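Hydrolase, haloacid dehalogenase-like family (Pseudomonas syringae pv. tomato, PDB 3S6J) probably acts as a metal-dependent phosphatase on phosphorylated sugars, like other phosphatases of the haloacid dehalogenase superfamily, and holds calcium in this crystal. Local coordinates at residues V25-E30 with Q81-L86; K29-A34 with E73-K78; H88-L93 with T122-A127; G146-D151 with A173-L178. All blocks are in the same frame, centred on the assembly; numbering follows the deposited sequence.

Contact 1 (V25-E30 with Q81-L86)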
# COMPACT_ATOMS: atom_id res chain seq x y z
N VAL E 25 0.29 3.00 -8.81
CA VAL E 25 -0.14 1.61 -8.70
C VAL E 25 -1.34 1.28 -9.61
O VAL E 25 -1.30 0.30 -10.36
CB VAL E 25 -0.46 1.21 -7.22
CG1 VAL E 25 -0.87 -0.25 -7.14
CG2 VAL E 25 0.73 1.44 -6.33
N ALA E 26 -2.38 2.09 -9.54
CA ALA E 26 -3.60 1.84 -10.32
C ALA E 26 -3.31 1.88 -11.82
O ALA E 26 -3.80 1.04 -12.59
CB ALA E 26 -4.67 2.85 -9.95
N ALA E 27 -2.48 2.84 -12.23
CA ALA E 27 -2.04 2.97 -13.62
C ALA E 27 -1.27 1.74 -14.10
O ALA E 27 -1.49 1.27 -15.22
CB ALA E 27 -1.20 4.23 -13.80
N TRP E 28 -0.33 1.24 -13.29
CA TRP E 28 0.37 0.02 -13.66
C TRP E 28 -0.59 -1.17 -13.73
O TRP E 28 -0.48 -1.99 -14.65
CB TRP E 28 1.55 -0.27 -12.73
CG TRP E 28 2.75 0.53 -13.10
CD1 TRP E 28 3.32 1.53 -12.38
CD2 TRP E 28 3.47 0.46 -14.34
NE1 TRP E 28 4.37 2.07 -13.07
CE2 TRP E 28 4.49 1.43 -14.28
CE3 TRP E 28 3.37 -0.34 -15.48
CZ2 TRP E 28 5.41 1.63 -15.32
CZ3 TRP E 28 4.29 -0.15 -16.52
CH2 TRP E 28 5.29 0.83 -16.44
N LYS E 29 -1.52 -1.25 -12.78
CA LYS E 29 -2.45 -2.37 -12.70
C LYS E 29 -3.29 -2.48 -13.98
O LYS E 29 -3.48 -3.57 -14.52
CB LYS E 29 -3.36 -2.25 -11.47
CG LYS E 29 -4.41 -3.36 -11.37
CD LYS E 29 -3.74 -4.75 -11.34
CE LYS E 29 -4.75 -5.79 -10.88
NZ LYS E 29 -4.34 -7.17 -11.26
N GLU E 30 -3.77 -1.34 -14.43
CA GLU E 30 -4.59 -1.22 -15.63
C GLU E 30 -3.79 -1.56 -16.87
O GLU E 30 -4.26 -2.29 -17.76
CB GLU E 30 -5.15 0.20 -15.72
CG GLU E 30 -5.76 0.57 -17.04
CD GLU E 30 -6.53 1.88 -16.94
OE1 GLU E 30 -6.71 2.37 -15.81
OE2 GLU E 30 -6.96 2.42 -17.98
N GLN E 81 -0.70 6.75 -20.17
CA GLN E 81 -2.06 7.13 -20.50
C GLN E 81 -2.98 6.99 -19.29
O GLN E 81 -3.74 7.91 -18.98
CB GLN E 81 -2.56 6.32 -21.70
CG GLN E 81 -1.87 6.73 -23.02
CD GLN E 81 -1.65 5.58 -24.00
OE1 GLN E 81 -2.49 4.69 -24.14
NE2 GLN E 81 -0.51 5.61 -24.68
N ALA E 82 -2.92 5.85 -18.60
CA ALA E 82 -3.77 5.67 -17.43
C ALA E 82 -3.43 6.70 -16.35
O ALA E 82 -4.32 7.20 -15.67
CB ALA E 82 -3.68 4.26 -16.88
N TYR E 83 -2.15 7.02 -16.21
CA TYR E 83 -1.75 8.01 -15.21
C TYR E 83 -2.36 9.37 -15.55
O TYR E 83 -2.97 10.00 -14.70
CB TYR E 83 -0.22 8.13 -15.11
CG TYR E 83 0.26 8.80 -13.84
CD1 TYR E 83 0.73 10.12 -13.83
CD2 TYR E 83 0.24 8.11 -12.63
CE1 TYR E 83 1.17 10.72 -12.67
CE2 TYR E 83 0.66 8.71 -11.45
CZ TYR E 83 1.12 10.01 -11.48
OH TYR E 83 1.54 10.57 -10.29
N GLU E 84 -2.19 9.82 -16.79
CA GLU E 84 -2.76 11.08 -17.22
C GLU E 84 -4.22 11.15 -16.80
O GLU E 84 -4.68 12.18 -16.28
CB GLU E 84 -2.66 11.24 -18.75
CG GLU E 84 -1.25 11.15 -19.33
CD GLU E 84 -1.22 11.30 -20.86
OE1 GLU E 84 -0.26 10.80 -21.51
OE2 GLU E 84 -2.17 11.92 -21.41
N ARG E 85 -4.96 10.06 -17.00
CA ARG E 85 -6.39 10.07 -16.68
C ARG E 85 -6.61 10.25 -15.18
O ARG E 85 -7.69 10.62 -14.75
CB ARG E 85 -7.08 8.80 -17.19
CG ARG E 85 -7.16 8.73 -18.72
CD ARG E 85 -8.00 7.56 -19.21
NE ARG E 85 -7.40 6.26 -18.91
CZ ARG E 85 -6.63 5.56 -19.75
NH1 ARG E 85 -6.35 6.03 -20.96
NH2 ARG E 85 -6.14 4.38 -19.36
N LEU E 86 -5.58 10.02 -14.38
CA LEU E 86 -5.74 10.15 -12.94
C LEU E 86 -5.11 11.44 -12.39
O LEU E 86 -5.04 11.64 -11.17
CB LEU E 86 -5.13 8.93 -12.25
CG LEU E 86 -5.75 7.60 -12.65
CD1 LEU E 86 -4.83 6.44 -12.32
CD2 LEU E 86 -7.11 7.42 -12.00

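Contact 2 (K29-A34 with E73-K78)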
# COMPACT_ATOMS: atom_id res chain seq x y z
N LYS E 29 -1.52 -1.25 -12.78
CA LYS E 29 -2.45 -2.37 -12.70
C LYS E 29 -3.29 -2.48 -13.98
O LYS E 29 -3.48 -3.57 -14.52
CB LYS E 29 -3.36 -2.25 -11.47
CG LYS E 29 -4.41 -3.36 -11.37
CD LYS E 29 -3.74 -4.75 -11.34
CE LYS E 29 -4.75 -5.79 -10.88
NZ LYS E 29 -4.34 -7.17 -11.26
N GLU E 30 -3.77 -1.34 -14.43
CA GLU E 30 -4.59 -1.22 -15.63
C GLU E 30 -3.79 -1.56 -16.87
O GLU E 30 -4.26 -2.29 -17.76
CB GLU E 30 -5.15 0.20 -15.72
CG GLU E 30 -5.76 0.57 -17.04
CD GLU E 30 -6.53 1.88 -16.94
OE1 GLU E 30 -6.71 2.37 -15.81
OE2 GLU E 30 -6.96 2.42 -17.98
N ALA E 31 -2.55 -1.06 -16.94
CA ALA E 31 -1.65 -1.45 -18.05
C ALA E 31 -1.32 -2.93 -18.08
O ALA E 31 -1.29 -3.54 -19.16
CB ALA E 31 -0.37 -0.63 -18.03
N LEU E 32 -1.04 -3.51 -16.92
CA LEU E 32 -0.66 -4.92 -16.84
C LEU E 32 -1.84 -5.85 -17.13
O LEU E 32 -1.67 -6.90 -17.79
CB LEU E 32 -0.01 -5.25 -15.50
CG LEU E 32 1.39 -4.65 -15.29
CD1 LEU E 32 1.74 -4.45 -13.80
CD2 LEU E 32 2.44 -5.51 -15.94
N ASP E 33 -3.01 -5.49 -16.63
CA ASP E 33 -4.23 -6.24 -16.91
C ASP E 33 -4.53 -6.23 -18.41
O ASP E 33 -4.90 -7.25 -18.98
CB ASP E 33 -5.44 -5.68 -16.15
CG ASP E 33 -5.42 -6.04 -14.66
OD1 ASP E 33 -4.57 -6.86 -14.23
OD2 ASP E 33 -6.27 -5.50 -13.92
N ALA E 34 -4.35 -5.07 -19.05
CA ALA E 34 -4.58 -4.92 -20.50
C ALA E 34 -3.71 -5.86 -21.32
O ALA E 34 -4.01 -6.16 -22.48
CB ALA E 34 -4.30 -3.50 -20.94
N GLU E 73 7.47 -1.55 -23.88
CA GLU E 73 7.18 -0.26 -24.48
C GLU E 73 5.69 0.03 -24.46
O GLU E 73 5.27 1.12 -24.06
CB GLU E 73 7.70 -0.27 -25.93
CG GLU E 73 8.65 0.87 -26.27
CD GLU E 73 7.98 1.99 -27.06
OE1 GLU E 73 8.64 2.57 -27.96
OE2 GLU E 73 6.79 2.29 -26.78
N ARG E 74 4.88 -0.94 -24.90
CA ARG E 74 3.43 -0.77 -24.87
C ARG E 74 2.90 -0.62 -23.44
O ARG E 74 2.03 0.21 -23.18
CB ARG E 74 2.69 -1.90 -25.61
CG ARG E 74 2.84 -1.85 -27.13
CD ARG E 74 1.79 -2.70 -27.85
NE ARG E 74 1.44 -3.90 -27.10
CZ ARG E 74 2.09 -5.06 -27.17
NH1 ARG E 74 3.13 -5.20 -27.98
NH2 ARG E 74 1.70 -6.08 -26.43
N LEU E 75 3.42 -1.42 -22.51
CA LEU E 75 2.99 -1.32 -21.11
C LEU E 75 3.28 0.09 -20.59
O LEU E 75 2.43 0.72 -19.95
CB LEU E 75 3.72 -2.34 -20.24
CG LEU E 75 3.13 -3.74 -20.25
CD1 LEU E 75 4.18 -4.72 -19.75
CD2 LEU E 75 1.85 -3.81 -19.42
N SER E 76 4.48 0.57 -20.89
CA SER E 76 4.87 1.93 -20.56
C SER E 76 3.86 2.95 -21.11
O SER E 76 3.34 3.77 -20.36
CB SER E 76 6.27 2.21 -21.11
OG SER E 76 6.74 3.47 -20.67
N GLU E 77 3.57 2.89 -22.41
CA GLU E 77 2.57 3.78 -22.99
C GLU E 77 1.21 3.69 -22.28
O GLU E 77 0.60 4.70 -21.98
CB GLU E 77 2.39 3.53 -24.49
CG GLU E 77 3.52 4.06 -25.35
CD GLU E 77 3.21 4.02 -26.86
OE1 GLU E 77 2.43 4.87 -27.35
OE2 GLU E 77 3.77 3.13 -27.55
N LYS E 78 0.75 2.47 -22.04
CA LYS E 78 -0.52 2.25 -21.35
C LYS E 78 -0.50 2.88 -19.98
O LYS E 78 -1.47 3.48 -19.54
CB LYS E 78 -0.82 0.75 -21.21
CG LYS E 78 -1.97 0.26 -22.09
CD LYS E 78 -1.47 -0.43 -23.32
CE LYS E 78 -2.60 -1.19 -24.04
NZ LYS E 78 -3.85 -0.35 -24.19

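Contact 3 (H88-L93 with T122-A127)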
# COMPACT_ATOMS: atom_id res chain seq x y z
N HIS E 88 -5.80 14.56 -11.88
CA HIS E 88 -6.46 15.52 -10.99
C HIS E 88 -6.70 14.97 -9.58
O HIS E 88 -7.19 15.68 -8.70
CB HIS E 88 -7.77 16.00 -11.62
CG HIS E 88 -7.59 16.65 -12.95
ND1 HIS E 88 -7.71 15.96 -14.14
CD2 HIS E 88 -7.27 17.92 -13.30
CE1 HIS E 88 -7.49 16.77 -15.15
NE2 HIS E 88 -7.22 17.97 -14.67
N GLN E 89 -6.35 13.71 -9.37
CA GLN E 89 -6.52 13.10 -8.06
C GLN E 89 -5.33 13.42 -7.17
O GLN E 89 -5.41 13.30 -5.95
CB GLN E 89 -6.67 11.58 -8.20
CG GLN E 89 -7.97 11.14 -8.84
CD GLN E 89 -8.18 9.64 -8.77
OE1 GLN E 89 -7.31 8.90 -8.30
NE2 GLN E 89 -9.32 9.17 -9.26
N ILE E 90 -4.24 13.86 -7.81
CA ILE E 90 -2.97 14.04 -7.13
C ILE E 90 -2.88 15.32 -6.32
O ILE E 90 -2.97 16.43 -6.85
CB ILE E 90 -1.79 14.00 -8.12
CG1 ILE E 90 -1.79 12.68 -8.88
CG2 ILE E 90 -0.46 14.23 -7.36
CD1 ILE E 90 -0.57 12.49 -9.73
N ILE E 91 -2.66 15.14 -5.03
CA ILE E 91 -2.63 16.23 -4.07
C ILE E 91 -1.22 16.30 -3.49
O ILE E 91 -0.49 15.31 -3.51
CB ILE E 91 -3.68 15.96 -2.97
CG1 ILE E 91 -5.04 15.68 -3.64
CG2 ILE E 91 -3.76 17.11 -1.97
CD1 ILE E 91 -5.91 14.59 -2.95
N ALA E 92 -0.81 17.48 -3.04
CA ALA E 92 0.48 17.62 -2.39
C ALA E 92 0.33 16.97 -1.02
O ALA E 92 -0.74 17.07 -0.42
CB ALA E 92 0.86 19.08 -2.26
N LEU E 93 1.36 16.28 -0.54
CA LEU E 93 1.36 15.74 0.82
C LEU E 93 1.56 16.84 1.87
O LEU E 93 2.22 17.83 1.58
CB LEU E 93 2.46 14.68 0.96
CG LEU E 93 2.11 13.29 0.42
CD1 LEU E 93 3.34 12.48 -0.00
CD2 LEU E 93 1.26 12.54 1.46
N THR E 122 6.01 15.97 -14.58
CA THR E 122 5.32 17.25 -14.81
C THR E 122 3.97 17.28 -14.11
O THR E 122 3.57 18.31 -13.55
CB THR E 122 5.13 17.54 -16.31
OG1 THR E 122 6.40 17.59 -16.97
CG2 THR E 122 4.43 18.87 -16.49
N ILE E 123 3.27 16.15 -14.13
CA ILE E 123 1.98 16.03 -13.47
C ILE E 123 2.08 16.25 -11.95
O ILE E 123 1.33 17.03 -11.37
CB ILE E 123 1.32 14.67 -13.78
CG1 ILE E 123 0.82 14.65 -15.23
CG2 ILE E 123 0.20 14.37 -12.78
CD1 ILE E 123 0.67 13.27 -15.84
N ASN E 124 3.01 15.56 -11.29
CA ASN E 124 3.08 15.67 -9.84
C ASN E 124 3.48 17.08 -9.40
O ASN E 124 2.99 17.58 -8.40
CB ASN E 124 4.04 14.64 -9.26
CG ASN E 124 3.69 13.23 -9.67
OD1 ASN E 124 4.55 12.44 -10.08
ND2 ASN E 124 2.42 12.89 -9.56
N LEU E 125 4.36 17.71 -10.17
CA LEU E 125 4.85 19.05 -9.87
C LEU E 125 3.73 20.09 -9.84
O LEU E 125 3.79 21.04 -9.06
CB LEU E 125 5.90 19.46 -10.89
CG LEU E 125 7.24 18.71 -10.93
CD1 LEU E 125 8.00 19.09 -12.17
CD2 LEU E 125 8.06 19.02 -9.71
N LYS E 126 2.73 19.92 -10.69
CA LYS E 126 1.55 20.79 -10.67
C LYS E 126 0.93 20.82 -9.27
O LYS E 126 0.55 21.88 -8.77
CB LYS E 126 0.50 20.31 -11.68
CG LYS E 126 1.05 19.96 -13.06
CD LYS E 126 1.23 21.20 -13.92
CE LYS E 126 1.50 20.84 -15.38
NZ LYS E 126 1.35 22.01 -16.29
N ALA E 127 0.82 19.66 -8.63
CA ALA E 127 0.21 19.58 -7.32
C ALA E 127 0.98 20.40 -6.30
O ALA E 127 0.44 20.77 -5.27
CB ALA E 127 0.10 18.13 -6.86

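Contact 4 (G146-D151 with A173-L178)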
# COMPACT_ATOMS: atom_id res chain seq x y z
N GLY E 146 17.53 3.90 -13.50
CA GLY E 146 16.69 4.45 -12.46
C GLY E 146 17.01 3.78 -11.15
O GLY E 146 17.91 2.94 -11.05
N LYS E 147 16.26 4.16 -10.12
CA LYS E 147 16.45 3.56 -8.82
C LYS E 147 16.22 2.05 -8.91
O LYS E 147 15.41 1.58 -9.71
CB LYS E 147 15.51 4.20 -7.81
CG LYS E 147 15.74 5.70 -7.65
CD LYS E 147 14.53 6.37 -6.99
CE LYS E 147 14.63 7.89 -7.05
NZ LYS E 147 13.42 8.55 -6.47
N PRO E 148 16.95 1.27 -8.09
CA PRO E 148 17.85 1.70 -7.01
C PRO E 148 19.30 2.01 -7.44
O PRO E 148 20.16 2.17 -6.56
CB PRO E 148 17.84 0.49 -6.10
CG PRO E 148 17.87 -0.65 -7.12
CD PRO E 148 16.77 -0.20 -8.07
N ASP E 149 19.57 2.07 -8.75
CA ASP E 149 20.87 2.56 -9.20
C ASP E 149 21.06 4.00 -8.70
O ASP E 149 20.10 4.78 -8.65
CB ASP E 149 20.99 2.49 -10.72
CG ASP E 149 22.42 2.67 -11.19
OD1 ASP E 149 22.92 3.83 -11.17
OD2 ASP E 149 23.05 1.66 -11.59
N PRO E 150 22.28 4.32 -8.26
CA PRO E 150 22.61 5.61 -7.66
C PRO E 150 22.63 6.75 -8.68
O PRO E 150 22.81 7.92 -8.30
CB PRO E 150 24.04 5.40 -7.13
CG PRO E 150 24.26 3.94 -7.14
CD PRO E 150 23.42 3.39 -8.23
N ASP E 151 22.45 6.42 -9.96
CA ASP E 151 22.55 7.41 -11.02
C ASP E 151 21.82 8.71 -10.73
O ASP E 151 22.43 9.78 -10.78
CB ASP E 151 22.03 6.84 -12.34
CG ASP E 151 23.15 6.44 -13.27
OD1 ASP E 151 24.29 6.29 -12.77
OD2 ASP E 151 22.89 6.28 -14.48
N ALA E 173 10.45 5.00 -0.61
CA ALA E 173 10.55 3.61 -1.06
C ALA E 173 11.89 2.95 -0.71
O ALA E 173 12.93 3.59 -0.61
CB ALA E 173 10.24 3.52 -2.56
N ILE E 174 11.82 1.64 -0.50
CA ILE E 174 12.98 0.78 -0.38
C ILE E 174 14.02 1.23 -1.40
O ILE E 174 15.20 1.39 -1.10
CB ILE E 174 12.54 -0.69 -0.63
CG1 ILE E 174 11.97 -1.31 0.67
CG2 ILE E 174 13.65 -1.52 -1.19
CD1 ILE E 174 11.17 -2.62 0.41
N TRP E 175 13.55 1.49 -2.62
CA TRP E 175 14.41 1.83 -3.74
C TRP E 175 15.19 3.13 -3.59
O TRP E 175 16.31 3.20 -4.04
CB TRP E 175 13.60 1.79 -5.04
CG TRP E 175 12.69 0.62 -4.99
CD1 TRP E 175 11.33 0.64 -4.93
CD2 TRP E 175 13.08 -0.76 -4.91
NE1 TRP E 175 10.85 -0.64 -4.84
CE2 TRP E 175 11.90 -1.52 -4.83
CE3 TRP E 175 14.32 -1.42 -4.90
CZ2 TRP E 175 11.91 -2.92 -4.75
CZ3 TRP E 175 14.33 -2.81 -4.84
CH2 TRP E 175 13.13 -3.54 -4.76
N ASP E 176 14.59 4.14 -2.95
CA ASP E 176 15.29 5.39 -2.62
C ASP E 176 16.39 5.16 -1.59
O ASP E 176 17.49 5.71 -1.70
CB ASP E 176 14.33 6.44 -2.01
CG ASP E 176 13.27 6.91 -2.99
OD1 ASP E 176 12.11 6.46 -2.85
OD2 ASP E 176 13.56 7.74 -3.89
N MSE E 177 16.09 4.35 -0.58
CA MSE E 177 17.03 4.06 0.49
C MSE E 177 18.20 3.23 -0.02
O MSE E 177 19.36 3.53 0.27
CB MSE E 177 16.33 3.35 1.65
CG MSE E 177 15.24 4.17 2.34
SE MSE E 177 15.92 5.93 2.90
CE MSE E 177 15.20 7.00 1.46
N LEU E 178 17.88 2.19 -0.78
CA LEU E 178 18.87 1.38 -1.46
C LEU E 178 19.82 2.25 -2.31
O LEU E 178 21.05 2.20 -2.13
CB LEU E 178 18.17 0.32 -2.32
CG LEU E 178 18.12 -1.14 -1.85
CD1 LEU E 178 18.25 -1.34 -0.36
CD2 LEU E 178 16.90 -1.87 -2.38

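Contact 1 (V25-E30 with Q81-L86)
In Glu30 the CG atom stands anti to the backbone N (chi1 167°), and the chain beyond it is extended, which carries the carboxylate across to Arg85 on the neighbouring helix. Arg85 bends at chi3, so that NE leaves the line of the chain. Its NH2 forms a salt bridge with Glu30 OE2 at 2.5 Å, an unusually short distance, and the hydrogen bond within it is weak, with an angle of 129° at the hydrogen. The two side chains run obliquely to each other, with carboxylate and guanidinium planes only 26° apart, and OE2 approaches the edge of the guanidinium. One face of that group rests on its own helix, over Gln81 O and the CA of Ala82. The bridge spans an exposed margin of the contact.

Further in, the contact turns apolar and close. Ala27 CB touches Ala82 CB at 4.0 Å and Tyr83 CB at 4.2 Å, and it lies at the edge of the Tyr83 ring. Leu86 reaches back with CD1 to Ala26 CB, 4.3 Å away. With alanines facing each other, the axes of the two short segments come within 8.4 Å, a roughly antiparallel pair. Such packing of small residues between antiparallel helices is seen here in the helical cap, an insertion of the C1 type in the haloacid dehalogenase fold.

Contact 2 (K29-A34 with E73-K78)
Leu75, Ala31 and Lys78 carry this contact. Leu75 contributes one methyl branch: CD2 presses on the backbone of the opposing helix, 3.2 Å from Ala31 O, and also meets Leu32 CD2 at 3.9 Å. The Leu32 and Leu75 side chains cross at about a right angle, touching branch to branch. Leu75 CG, anti to its carbonyl carbon (chi1 -82°) and beside the backbone N, is the branch point from which CD2 reaches Ala31 O.

Ala31 turns its CB toward the other helix. That methyl sits 3.5 Å from Lys78 CB, closer than usual for two carbons, and 4.1 Å from Leu75 CD2. Its small size is consistent with the 8.6 Å approach of the segment axes.

Lys78 takes part through its aliphatic portion. CB is the atom pinched against Ala31, whereas a bend at chi2 sets the direction of CD, and CE beyond it passes Ala34 CB at 4.2 Å, at exposed Ala34.

Away from this interface, Lys29 NZ forms a salt bridge to Asp33 OD1, on the syn lone pair, and a second bond to Leu39 O. Leu32 packs on Ile44 of helix 41-47, so that helix 21-34 packs on both helix 69-85 and helix 41-47 within the all-helical cap.

Contact 3 (H88-L93 with T122-A127)
Ile90 and Ala92 lean on Ile123, Asn124 and Ala127 where the cap returns to the core of the haloacid dehalogenase fold. The short, weakly bonded strand 91-92 pairs with strand 18-19 in a small antiparallel sheet, the flap into which C1 caps are inserted, and helix 118-127 belongs to the Rossmann-like core.

The apolar contacts centre on Ile90. CG1 lies anti to the carbonyl carbon (chi1 -58°) and CD1, farther out, meets Ile123 CG2 at 3.7 Å, the two side chains crossing at about a right angle. The other branch, CG2, rests 4.0 Å from Ala127 CB.

Polar groups are involved as neighbours. Asn124 crosses Ile90 obliquely, and its ND2 is crowded against Ile90 CD1 at a doubtfully short 3.0 Å; that amide nitrogen has its hydrogen-bond partner in Tyr83 OH. Asn124 also lies close to Asp14, a calcium ligand, which brings the contact near the metal site. In the assembly, Ile91 packs on Lys29 of the second subunit.

Backbone carbonyls also meet methyls: Ile90 O lies 3.5 Å from Ala127 CB, and Ala127 O, which accepts from Lys129 NZ, lies 3.5 Å from Ala92 CB.

Contact 4 (G146-D151 with A173-L178)
Lys147 reaches from the loop ahead of helix 151-160 to the acidic end of Asp176. CB starts against the first turn of helix 174-182, 4.0 Å from Trp175 O and 4.1 Å from Trp175 CB. CG, anti to the carbonyl carbon (chi1 -61°), hands on an extended chain that closes on Asp176 OD2: CD is 3.5 Å from that Asp176 OD2, and CE closes to 3.3 Å. At the tip, NZ donates to the same oxygen at 2.7 Å, meeting it nearly along the C-O axis in a salt bridge. NZ has two further partners, Asp12 OD1 and Ala113 O, and so links the carboxylates of Asp176 and Asp12.

This lysine and acid pair is consistent with motifs III and IV of the haloacid dehalogenase superfamily, which line the active site on the core domain in this superfamily. Here Asp12, Asp14 and Asp172 bind calcium, and the side chain of Asp176 comes near the ion without being one of those three ligands.

The other oxygen of Asp176, OD1, accepts from Ala173 N at 3.1 Å through its anti lone pair, tying the carboxylate to the start of its own helix. A cis peptide precedes Pro148, whose CB touches Leu178 CB at 3.8 Å and the edge of the Trp175 ring at CE3, 4.2 Å away. Trp175 NE1 donates to Arg46 O.

How the contacts relate
Contacts 1 and 2 are two levels of one interface in the cap: both join helix 21-34 to helix 69-85, share Lys29 and Glu30, and have centres about 8 Å apart. Contact 3 follows along the chain, its centre about 14 Å from that of contact 1. Contact 4 comes last, its centre about 22 Å from those of contacts 1 and 3, touches neither, and lies across the chain's centre from contact 3, in the sheet-based core beside the calcium. The chain thus leaves the core, makes the helical cap and returns through the flap. Cap residue Tyr83 meets Asn124 near calcium ligand Asp14, which places the cap beside the probable phosphatase site.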